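Local coordinates for Pex protein (Anabaena sp. PCC 7120, PDB 2DQL) that is associated with the cyanobacterial circadian clock and, as a dimeric PadR-like winged-helix protein, probably binds DNA to regulate transcription, at residues C25-V30 with T57-A62. Residues are numbered along the deposited sequence; the frame is centred on the assembly and turned at random.
Sequences CYILYV and TVLYSA
Ile-27 of helix 20-31 meets helix 56-68 with a single methyl group, CD1, which touches CB of Ala-62 and CD1 of Leu-59. Its CB already points across, and with CG1 anti to the carbonyl carbon (chi1 -69°) and the chain extended beyond it (chi2 167°), the long branch runs straight at the other helix. The tip meets Ala-62 end-on, CD1 lying 3.5 Å from CB of that residue. The CA atoms of Ile-27 and Ala-62 are 8.1 Å apart, a separation that the isoleucine branch and alanine's single methyl together fill.

Leu-59, one turn earlier, comes in from the flank. Because its CG stands anti to the backbone N (chi1 164°), the fork sends CD1 on toward the isoleucine, 3.8 Å from CD1 of Ile-27; the two side chains cross at about a right angle. Isoleucine thus supplies an unbranched reach beyond CB and leucine a forked end, neither bringing polar atoms to satisfy in this buried, purely apolar spot.

The contact lies near the centre of the chain. Ala-62 also packs on Ile-24, earlier on helix 20-31, and Leu-59 on Ile-42 of helix 38-48, the partner of helix 56-68, the likely recognition helix, in the PadR-like helix-turn-helix; strands 72-77 and 86-91 form the wing. A neighbouring face of helix 20-31, through Cys-25 and Leu-28, packs on helix 96-112.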
loop_
_atom_site.group_PDB
_atom_site.type_symbol
_atom_site.label_atom_id
_atom_site.label_comp_id
_atom_site.label_asym_id
_atom_site.label_seq_id
_atom_site.Cartn_x
_atom_site.Cartn_y
_atom_site.Cartn_z
ATOM N N CYS A 25 9.393 -8.129 10.357
ATOM C CA CYS A 25 10.819 -7.849 10.489
ATOM C C CYS A 25 11.067 -6.643 11.395
ATOM O O CYS A 25 11.994 -6.650 12.206
ATOM C CB CYS A 25 11.437 -7.616 9.109
ATOM S SG CYS A 25 11.307 -9.058 8.037
ATOM N N TYR A 26 10.235 -5.615 11.259
ATOM C CA TYR A 26 10.362 -4.424 12.095
ATOM C C TYR A 26 10.150 -4.796 13.565
ATOM O O TYR A 26 10.917 -4.390 14.442
ATOM C CB TYR A 26 9.334 -3.363 11.686
ATOM C CG TYR A 26 9.075 -2.336 12.769
ATOM C CD1 TYR A 26 10.074 -1.460 13.186
ATOM C CD2 TYR A 26 7.846 -2.300 13.433
ATOM C CE1 TYR A 26 9.861 -0.576 14.245
ATOM C CE2 TYR A 26 7.624 -1.429 14.489
ATOM C CZ TYR A 26 8.634 -0.572 14.892
ATOM O OH TYR A 26 8.420 0.265 15.957
ATOM N N ILE A 27 9.107 -5.571 13.835
ATOM C CA ILE A 27 8.828 -5.966 15.206
ATOM C C ILE A 27 10.000 -6.738 15.813
ATOM O O ILE A 27 10.392 -6.472 16.947
ATOM C CB ILE A 27 7.518 -6.783 15.284
ATOM C CG1 ILE A 27 6.345 -5.846 14.980
ATOM C CG2 ILE A 27 7.351 -7.413 16.685
ATOM C CD1 ILE A 27 5.032 -6.545 14.705
ATOM N N LEU A 28 10.570 -7.679 15.066
ATOM C CA LEU A 28 11.707 -8.440 15.587
ATOM C C LEU A 28 12.904 -7.525 15.815
ATOM O O LEU A 28 13.657 -7.705 16.773
ATOM C CB LEU A 28 12.078 -9.577 14.639
ATOM C CG LEU A 28 11.073 -10.729 14.640
ATOM C CD1 LEU A 28 11.434 -11.727 13.553
ATOM C CD2 LEU A 28 11.071 -11.398 16.008
ATOM N N TYR A 29 13.086 -6.548 14.927
ATOM C CA TYR A 29 14.169 -5.580 15.067
ATOM C C TYR A 29 14.055 -4.877 16.428
ATOM O O TYR A 29 15.048 -4.721 17.151
ATOM C CB TYR A 29 14.078 -4.545 13.941
ATOM C CG TYR A 29 14.870 -3.280 14.194
ATOM C CD1 TYR A 29 16.258 -3.270 14.097
ATOM C CD2 TYR A 29 14.223 -2.096 14.542
ATOM C CE1 TYR A 29 16.988 -2.106 14.343
ATOM C CE2 TYR A 29 14.941 -0.928 14.789
ATOM C CZ TYR A 29 16.322 -0.943 14.688
ATOM O OH TYR A 29 17.033 0.210 14.936
ATOM N N VAL A 30 12.842 -4.457 16.777
ATOM C CA VAL A 30 12.623 -3.778 18.051
ATOM C C VAL A 30 12.775 -4.727 19.235
ATOM O O VAL A 30 13.442 -4.392 20.211
ATOM C CB VAL A 30 11.213 -3.143 18.135
ATOM C CG1 VAL A 30 10.979 -2.570 19.538
ATOM C CG2 VAL A 30 11.068 -2.039 17.095
ATOM N N THR A 57 -4.272 -3.513 12.814
ATOM C CA THR A 57 -4.561 -4.767 12.122
ATOM C C THR A 57 -3.295 -5.491 11.656
ATOM O O THR A 57 -3.169 -6.700 11.827
ATOM C CB THR A 57 -5.497 -4.525 10.905
ATOM O OG1 THR A 57 -6.784 -4.108 11.379
ATOM C CG2 THR A 57 -5.661 -5.796 10.078
ATOM N N VAL A 58 -2.353 -4.763 11.067
ATOM C CA VAL A 58 -1.128 -5.407 10.617
ATOM C C VAL A 58 -0.270 -5.800 11.821
ATOM O O VAL A 58 0.374 -6.843 11.811
ATOM C CB VAL A 58 -0.324 -4.495 9.666
ATOM C CG1 VAL A 58 1.011 -5.153 9.310
ATOM C CG2 VAL A 58 -1.142 -4.245 8.396
ATOM N N LEU A 59 -0.270 -4.965 12.856
ATOM C CA LEU A 59 0.492 -5.271 14.069
ATOM C C LEU A 59 0.102 -6.644 14.599
ATOM O O LEU A 59 0.956 -7.501 14.829
ATOM C CB LEU A 59 0.225 -4.225 15.162
ATOM C CG LEU A 59 0.657 -4.615 16.587
ATOM C CD1 LEU A 59 2.168 -4.839 16.621
ATOM C CD2 LEU A 59 0.249 -3.527 17.577
ATOM N N TYR A 60 -1.193 -6.877 14.757
ATOM C CA TYR A 60 -1.606 -8.136 15.364
ATOM C C TYR A 60 -1.613 -9.262 14.336
ATOM O O TYR A 60 -1.523 -10.455 14.736
ATOM C CB TYR A 60 -2.801 -7.908 16.292
ATOM C CG TYR A 60 -2.457 -7.165 17.564
ATOM C CD1 TYR A 60 -1.837 -7.815 18.625
ATOM C CD2 TYR A 60 -2.751 -5.816 17.705
ATOM C CE1 TYR A 60 -1.520 -7.140 19.787
ATOM C CE2 TYR A 60 -2.436 -5.134 18.865
ATOM C CZ TYR A 60 -1.822 -5.801 19.903
ATOM O OH TYR A 60 -1.508 -5.124 21.059
ATOM N N SER A 61 -1.592 -8.995 13.036
ATOM C CA SER A 61 -1.458 -10.069 12.059
ATOM C C SER A 61 -0.015 -10.556 12.204
ATOM O O SER A 61 0.266 -11.749 12.115
ATOM C CB SER A 61 -1.687 -9.560 10.630
ATOM O OG SER A 61 -3.044 -9.207 10.419
ATOM N N ALA A 62 0.895 -9.612 12.444
ATOM C CA ALA A 62 2.310 -9.922 12.614
ATOM C C ALA A 62 2.549 -10.667 13.924
ATOM O O ALA A 62 3.307 -11.633 13.964
ATOM C CB ALA A 62 3.127 -8.644 12.589
#